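Local coordinates for protein cycloalternan-forming enzyme (PDB 5F7U) that is a multidomain carbohydrate-active enzyme of glycoside hydrolase family 31, built round a TIM barrel with accessory beta-rich domains, at residues A[30-35]-A[113-118]. The protein carries 1 engineered substitution. Numbering follows the deposited sequence.
Sequences PKAGED and FYVTDW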
loop_
_atom_site.group_PDB
_atom_site.type_symbol
_atom_site.label_atom_id
_atom_site.label_comp_id
_atom_site.label_asym_id
_atom_site.label_seq_id
_atom_site.Cartn_x
_atom_site.Cartn_y
_atom_site.Cartn_z
ATOM N N PRO A 30 -5.280 32.273 -17.878
ATOM C CA PRO A 30 -6.624 32.681 -18.315
ATOM C C PRO A 30 -7.077 31.976 -19.590
ATOM O O PRO A 30 -6.302 31.840 -20.555
ATOM C CB PRO A 30 -6.468 34.182 -18.570
ATOM C CG PRO A 30 -5.327 34.586 -17.671
ATOM C CD PRO A 30 -4.366 33.432 -17.808
ATOM N N LYS A 31 -8.327 31.522 -19.560
ATOM C CA LYS A 31 -9.009 30.996 -20.724
ATOM C C LYS A 31 -9.893 32.090 -21.310
ATOM O O LYS A 31 -10.147 33.113 -20.657
ATOM C CB LYS A 31 -9.859 29.786 -20.342
ATOM C CG LYS A 31 -9.062 28.574 -19.869
ATOM C CD LYS A 31 -10.045 27.458 -19.535
ATOM C CE LYS A 31 -9.497 26.444 -18.561
ATOM N NZ LYS A 31 -9.367 27.000 -17.179
ATOM N N ALA A 32 -10.374 31.866 -22.531
ATOM C CA ALA A 32 -11.304 32.785 -23.199
ATOM C C ALA A 32 -12.490 33.163 -22.295
ATOM O O ALA A 32 -13.076 32.300 -21.619
ATOM C CB ALA A 32 -11.806 32.157 -24.494
ATOM N N GLY A 33 -12.825 34.450 -22.280
ATOM C CA GLY A 33 -13.981 34.953 -21.526
ATOM C C GLY A 33 -13.811 35.083 -20.021
ATOM O O GLY A 33 -14.754 35.470 -19.333
ATOM N N GLU A 34 -12.627 34.772 -19.505
ATOM C CA GLU A 34 -12.342 34.895 -18.067
ATOM C C GLU A 34 -11.749 36.252 -17.716
ATOM O O GLU A 34 -10.745 36.678 -18.287
ATOM C CB GLU A 34 -11.416 33.770 -17.571
ATOM C CG GLU A 34 -12.025 32.389 -17.764
ATOM C CD GLU A 34 -11.165 31.270 -17.203
ATOM O OE1 GLU A 34 -9.917 31.406 -17.190
ATOM O OE2 GLU A 34 -11.741 30.223 -16.820
ATOM N N ASP A 35 -12.375 36.923 -16.757
ATOM C CA ASP A 35 -11.846 38.176 -16.248
ATOM C C ASP A 35 -10.499 37.966 -15.540
ATOM O O ASP A 35 -10.367 37.069 -14.711
ATOM C CB ASP A 35 -12.855 38.828 -15.303
ATOM C CG ASP A 35 -12.375 40.151 -14.798
ATOM O OD1 ASP A 35 -11.978 40.977 -15.651
ATOM O OD2 ASP A 35 -12.396 40.374 -13.566
ATOM N N PHE A 113 0.985 36.040 -20.953
ATOM C CA PHE A 113 0.102 34.865 -20.988
ATOM C C PHE A 113 -0.611 34.770 -22.320
ATOM O O PHE A 113 -0.796 35.787 -23.010
ATOM C CB PHE A 113 -0.881 34.798 -19.787
ATOM C CG PHE A 113 -1.883 35.942 -19.703
ATOM C CD1 PHE A 113 -3.122 35.881 -20.357
ATOM C CD2 PHE A 113 -1.612 37.057 -18.901
ATOM C CE1 PHE A 113 -4.049 36.920 -20.231
ATOM C CE2 PHE A 113 -2.532 38.099 -18.759
ATOM C CZ PHE A 113 -3.756 38.034 -19.430
ATOM N N TYR A 114 -0.965 33.540 -22.686
ATOM C CA TYR A 114 -1.641 33.262 -23.945
ATOM C C TYR A 114 -3.018 32.701 -23.623
ATOM O O TYR A 114 -3.140 31.714 -22.898
ATOM C CB TYR A 114 -0.849 32.263 -24.789
ATOM C CG TYR A 114 0.596 32.650 -25.003
ATOM C CD1 TYR A 114 0.979 33.441 -26.099
ATOM C CD2 TYR A 114 1.598 32.204 -24.115
ATOM C CE1 TYR A 114 2.313 33.793 -26.285
ATOM C CE2 TYR A 114 2.926 32.549 -24.308
ATOM C CZ TYR A 114 3.275 33.336 -25.391
ATOM O OH TYR A 114 4.606 33.666 -25.576
ATOM N N VAL A 115 -4.044 33.326 -24.171
ATOM C CA VAL A 115 -5.413 33.005 -23.800
ATOM C C VAL A 115 -5.891 31.795 -24.605
ATOM O O VAL A 115 -5.805 31.765 -25.836
ATOM C CB VAL A 115 -6.324 34.236 -23.953
ATOM C CG1 VAL A 115 -7.760 33.889 -23.595
ATOM C CG2 VAL A 115 -5.809 35.363 -23.052
ATOM N N THR A 116 -6.397 30.806 -23.879
ATOM C CA THR A 116 -6.672 29.492 -24.436
ATOM C C THR A 116 -8.163 29.154 -24.482
ATOM O O THR A 116 -8.986 29.801 -23.824
ATOM C CB THR A 116 -5.966 28.423 -23.581
ATOM O OG1 THR A 116 -6.366 28.598 -22.212
ATOM C CG2 THR A 116 -4.435 28.564 -23.680
ATOM N N ASP A 117 -8.497 28.140 -25.278
ATOM C CA ASP A 117 -9.796 27.490 -25.201
ATOM C C ASP A 117 -9.649 26.039 -25.620
ATOM O O ASP A 117 -8.634 25.656 -26.213
ATOM C CB ASP A 117 -10.861 28.224 -26.057
ATOM C CG ASP A 117 -12.287 28.054 -25.510
ATOM O OD1 ASP A 117 -12.554 27.170 -24.665
ATOM O OD2 ASP A 117 -13.167 28.826 -25.946
ATOM N N TRP A 118 -10.651 25.233 -25.275
ATOM C CA TRP A 118 -10.651 23.805 -25.593
ATOM C C TRP A 118 -10.900 23.522 -27.067
ATOM O O TRP A 118 -11.755 24.154 -27.702
ATOM C CB TRP A 118 -11.674 23.068 -24.707
ATOM C CG TRP A 118 -11.214 22.988 -23.282
ATOM C CD1 TRP A 118 -11.583 23.804 -22.244
ATOM C CD2 TRP A 118 -10.261 22.072 -22.756
ATOM N NE1 TRP A 118 -10.917 23.433 -21.091
ATOM C CE2 TRP A 118 -10.086 22.387 -21.381
ATOM C CE3 TRP A 118 -9.506 21.027 -23.320
ATOM C CZ2 TRP A 118 -9.220 21.668 -20.549
ATOM C CZ3 TRP A 118 -8.621 20.310 -22.491
ATOM C CH2 TRP A 118 -8.497 20.638 -21.113
HETATM O O HOH W 1 -3.695 30.831 -20.371
#
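Two backbone hydrogen bonds join the loop 30-35 to 113-118 as a single bridge in the parallel pattern, Lys31 opposite Thr116. Ala32 N donates to Thr116 O at 2.8 Å, nearly along the C=O axis (164°), whereas the return bond from Thr116 N to Pro30 O is weak at 3.5 Å. Lys31 CA adds a CH...O contact to Thr116 O. Pro30 O also accepts a hydrogen bond from a water 2.8 Å away, which donates a second to Tyr114 O, linking the two carbonyls. The bridged Lys31 opens a type II beta turn ending at Glu34, whose OE1, met from above the carboxylate plane, accepts a hydrogen bond from Lys31 N at 2.9 Å. Thr116 falls at a break in strand 106-129, which pairs with strand 91-100, itself paired with strand 49-57 of the E-set-like N-terminal region, and, farther on, with strand 214-229 of the mutarotase-like region: Phe113 makes backbone hydrogen bonds with Ile92, and Asp117 with Thr229. In the apolar contact, Pro30 CG lies over one face of the Phe113 ring, 4.0 Å from its centroid and displaced toward the rim, a CH-pi interaction. In van der Waals contact, Val115 CG1, anti to its backbone N (chi1 179°), packs against the Lys31-Ala32 peptide, 3.5 Å from Ala32 N. The Lys31 side chain crosses obliquely, CG 3.6 Å from Thr116 OG1 and CE nearing Trp118 NE1.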